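Local structure of multicopper oxidase (Uncultured bacterium, 4E9X) at residues T58-G63 and H104-V109. The protein probably couples the one-electron oxidation of substrates to the reduction of dioxygen to water, using a mononuclear copper and a trinuclear copper cluster. Residues are numbered along the deposited sequence; the frame is centred on the assembly and turned at random.
Sequences TIHWHG and HCHVNV. With CU (copper (II) ion), chain K; CU (copper (II) ion), chain E; CU (copper (II) ion), chain D; CU (copper (II) ion), chain J.
His60 and His104 form an antiparallel, hydrogen-bonded backbone pair: His60 N donates to His104 O at 2.9 Å, and His104 N donates back to His60 O. The pairing sends both imidazoles the same way; His60 with His104 (planes at 70°) and His106 with His60 are both offset edge-to-face pairs. Histidine suits positions 60, 62 and 104 because one ring nitrogen can bind copper while the other donates. His104 NE2 holds a copper at 2.0 Å, shared with His62 ND1 and with His254 of a second subunit. With CG between backbone N and carbonyl carbon (chi1 56°), the His104 ring lies beside the next residue's backbone. Its ND1 gives a nearly straight bond (173°) to Cys105 O, 2.8 Å away. His60 and His106 bind the other two cluster coppers through NE2, joined by His204, and by His206 and His252, of the second subunit; His60 ND1 is taken by Asp73 O, and His62 NE2 has Asp227 of that subunit.

Cys105 turns its sulfur to another copper, bound also by His57 ND1 and His112 ND1, with Met118 probably a longer axial neighbour. Thr58 N and Val107 N both donate to SG, the first over 3.5 Å. Threonine serves twice: OG1 accepts from His106 N at 3.1 Å and also bonds Gly74 O, while methyl CG2 packs on Val107 CG2. Thr58 O is buried with no hydrogen-bond donor; Cys105 CA-H gives it a CA-H...O contact. Two N-H donors on the thiolate would probably draw off charge and tune the copper's potential, while His-Cys-His probably offers a covalent electron path toward the trinuclear site, as in other multicopper oxidases.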
ATOM      1  N   THR A  58      20.371   0.820  19.227  1.00 11.07           N
ATOM      2  CA  THR A  58      19.519   0.228  20.256  1.00 11.75           C
ATOM      3  C   THR A  58      18.877  -1.047  19.680  1.00 11.04           C
ATOM      4  O   THR A  58      19.108  -1.310  18.499  1.00 12.60           O
ATOM      5  CB  THR A  58      18.368   1.133  20.726  1.00 10.97           C
ATOM      6  OG1 THR A  58      17.555   1.446  19.576  1.00 11.82           O
ATOM      7  CG2 THR A  58      18.872   2.444  21.345  1.00 13.74           C
ATOM      8  N   ILE A  59      18.102  -1.760  20.468  1.00 11.09           N
ATOM      9  CA  ILE A  59      17.188  -2.736  19.857  1.00 10.69           C
ATOM     10  C   ILE A  59      15.789  -2.434  20.376  1.00 11.47           C
ATOM     11  O   ILE A  59      15.565  -2.454  21.586  1.00 11.49           O
ATOM     12  CB  ILE A  59      17.562  -4.181  20.161  1.00 10.69           C
ATOM     13  CG1 ILE A  59      19.028  -4.516  19.817  1.00 12.99           C
ATOM     14  CG2 ILE A  59      16.604  -5.118  19.378  1.00 11.60           C
ATOM     15  CD1 ILE A  59      19.316  -6.030  20.006  1.00 17.16           C
ATOM     16  N   HIS A  60      14.875  -2.194  19.437  1.00 10.58           N
ATOM     17  CA  HIS A  60      13.450  -2.160  19.690  1.00 10.88           C
ATOM     18  C   HIS A  60      12.808  -3.494  19.310  1.00 10.07           C
ATOM     19  O   HIS A  60      13.126  -4.131  18.291  1.00 10.87           O
ATOM     20  CB  HIS A  60      12.811  -1.023  18.879  1.00 10.95           C
ATOM     21  CG  HIS A  60      11.311  -1.124  18.851  1.00 11.09           C
ATOM     22  ND1 HIS A  60      10.513  -1.051  19.977  1.00 10.64           N
ATOM     23  CD2 HIS A  60      10.466  -1.271  17.792  1.00 11.73           C
ATOM     24  CE1 HIS A  60       9.246  -1.209  19.611  1.00 11.18           C
ATOM     25  NE2 HIS A  60       9.186  -1.315  18.281  1.00 10.64           N
ATOM     26  N   TRP A  61      11.883  -3.951  20.129  1.00  9.20           N
ATOM     27  CA  TRP A  61      11.218  -5.260  20.020  1.00 10.23           C
ATOM     28  C   TRP A  61       9.823  -4.992  19.501  1.00  8.73           C
ATOM     29  O   TRP A  61       8.913  -4.634  20.245  1.00 10.03           O
ATOM     30  CB  TRP A  61      11.233  -5.995  21.391  1.00 11.09           C
ATOM     31  CG  TRP A  61      12.657  -5.959  21.902  1.00 10.41           C
ATOM     32  CD1 TRP A  61      13.171  -5.021  22.738  1.00 11.59           C
ATOM     33  CD2 TRP A  61      13.745  -6.867  21.624  1.00 12.08           C
ATOM     34  NE1 TRP A  61      14.509  -5.284  22.991  1.00 13.18           N
ATOM     35  CE2 TRP A  61      14.906  -6.413  22.328  1.00 13.86           C
ATOM     36  CE3 TRP A  61      13.832  -8.025  20.837  1.00 12.19           C
ATOM     37  CZ2 TRP A  61      16.145  -7.077  22.265  1.00 13.02           C
ATOM     38  CZ3 TRP A  61      15.077  -8.658  20.792  1.00 14.20           C
ATOM     39  CH2 TRP A  61      16.219  -8.230  21.474  1.00 14.50           C
ATOM     40  N   HIS A  62       9.658  -5.058  18.182  1.00  9.47           N
ATOM     41  CA  HIS A  62       8.457  -4.603  17.504  1.00  8.93           C
ATOM     42  C   HIS A  62       7.370  -5.624  17.712  1.00  9.16           C
ATOM     43  O   HIS A  62       7.412  -6.723  17.199  1.00 10.86           O
ATOM     44  CB  HIS A  62       8.806  -4.336  16.035  1.00  9.31           C
ATOM     45  CG  HIS A  62       7.625  -3.800  15.245  1.00 10.17           C
ATOM     46  ND1 HIS A  62       7.776  -2.708  14.395  1.00 10.25           N
ATOM     47  CD2 HIS A  62       6.313  -4.192  15.110  1.00 10.74           C
ATOM     48  CE1 HIS A  62       6.596  -2.499  13.802  1.00  9.41           C
ATOM     49  NE2 HIS A  62       5.708  -3.386  14.264  1.00 11.24           N
ATOM     50  N   GLY A  63       6.305  -5.138  18.350  1.00  9.69           N
ATOM     51  CA  GLY A  63       5.147  -5.941  18.678  1.00 11.35           C
ATOM     52  C   GLY A  63       5.124  -6.380  20.140  1.00 10.98           C
ATOM     53  O   GLY A  63       4.044  -6.770  20.629  1.00 15.04           O
ATOM     54  N   HIS A 104      14.612  -4.641  15.760  1.00  9.66           N
ATOM     55  CA  HIS A 104      15.418  -3.840  14.853  1.00  9.43           C
ATOM     56  C   HIS A 104      16.027  -2.654  15.598  1.00  9.35           C
ATOM     57  O   HIS A 104      15.470  -2.246  16.636  1.00 11.81           O
ATOM     58  CB  HIS A 104      14.603  -3.315  13.657  1.00  9.27           C
ATOM     59  CG  HIS A 104      13.371  -2.500  13.935  1.00  9.92           C
ATOM     60  ND1 HIS A 104      13.384  -1.174  14.274  1.00  9.95           N
ATOM     61  CD2 HIS A 104      12.065  -2.865  13.911  1.00  9.96           C
ATOM     62  CE1 HIS A 104      12.116  -0.753  14.447  1.00 10.09           C
ATOM     63  NE2 HIS A 104      11.290  -1.754  14.214  1.00 10.13           N
ATOM     64  N   CYS A 105      17.086  -2.086  15.053  1.00 10.35           N
ATOM     65  CA  CYS A 105      17.620  -0.867  15.693  1.00 11.47           C
ATOM     66  C   CYS A 105      16.573   0.230  15.642  1.00 10.97           C
ATOM     67  O   CYS A 105      15.754   0.286  14.731  1.00 11.26           O
ATOM     68  CB  CYS A 105      18.896  -0.465  14.928  1.00 12.18           C
ATOM     69  SG  CYS A 105      19.756   0.904  15.744  1.00 16.43           S
ATOM     70  N   HIS A 106      16.639   1.160  16.599  1.00 10.97           N
ATOM     71  CA  HIS A 106      15.788   2.339  16.554  1.00 11.06           C
ATOM     72  C   HIS A 106      16.575   3.653  16.616  1.00 12.97           C
ATOM     73  O   HIS A 106      16.010   4.701  16.930  1.00 14.14           O
ATOM     74  CB  HIS A 106      14.722   2.273  17.669  1.00 11.95           C
ATOM     75  CG  HIS A 106      13.367   2.729  17.238  1.00 13.57           C
ATOM     76  ND1 HIS A 106      13.101   4.047  16.959  1.00 16.72           N
ATOM     77  CD2 HIS A 106      12.201   2.061  17.059  1.00 12.84           C
ATOM     78  CE1 HIS A 106      11.838   4.159  16.605  1.00 21.00           C
ATOM     79  NE2 HIS A 106      11.252   2.979  16.659  1.00 16.79           N
ATOM     80  N   VAL A 107      17.865   3.608  16.286  1.00 13.91           N
ATOM     81  CA  VAL A 107      18.721   4.753  16.102  1.00 13.72           C
ATOM     82  C   VAL A 107      18.876   4.974  14.566  1.00 14.94           C
ATOM     83  O   VAL A 107      19.126   3.995  13.833  1.00 17.35           O
ATOM     84  CB  VAL A 107      20.111   4.522  16.705  1.00 14.18           C
ATOM     85  CG1 VAL A 107      21.038   5.677  16.309  1.00 15.97           C
ATOM     86  CG2 VAL A 107      20.065   4.339  18.206  1.00 15.82           C
ATOM     87  N   ASN A 108      18.778   6.211  14.146  1.00 18.03           N
ATOM     88  CA  ASN A 108      19.044   6.528  12.739  1.00 16.74           C
ATOM     89  C   ASN A 108      18.310   5.581  11.798  1.00 18.78           C
ATOM     90  O   ASN A 108      18.881   5.004  10.863  1.00 18.64           O
ATOM     91  CB  ASN A 108      20.578   6.461  12.547  1.00 20.03           C
ATOM     92  CG  ASN A 108      21.329   7.656  13.128  1.00 22.46           C
ATOM     93  OD1 ASN A 108      20.686   8.704  13.377  1.00 40.85           O
ATOM     94  ND2 ASN A 108      22.653   7.673  13.366  1.00 31.71           N
ATOM     95  N   VAL A 109      17.059   5.265  12.090  1.00 16.18           N
ATOM     96  CA  VAL A 109      16.391   4.123  11.459  1.00 15.59           C
ATOM     97  C   VAL A 109      16.302   4.150   9.941  1.00 14.65           C
ATOM     98  O   VAL A 109      16.332   3.090   9.315  1.00 14.48           O
ATOM     99  CB  VAL A 109      14.968   3.920  12.027  1.00 19.70           C
ATOM    100  CG1 VAL A 109      15.098   3.816  13.551  1.00 25.87           C
ATOM    101  CG2 VAL A 109      13.960   4.960  11.620  1.00 21.78           C
TER
HETATM  102 CU    CU K2402       7.593  -0.950  17.394  0.65 14.02          CU
HETATM  103 CU    CU E1402       9.337  -1.687  13.955  0.80 10.86          CU
HETATM  104 CU    CU D1401      21.638   1.138  14.602  0.90 12.49          CU
HETATM  105 CU    CU J2401       9.264   2.585  16.275  0.80 13.69          CU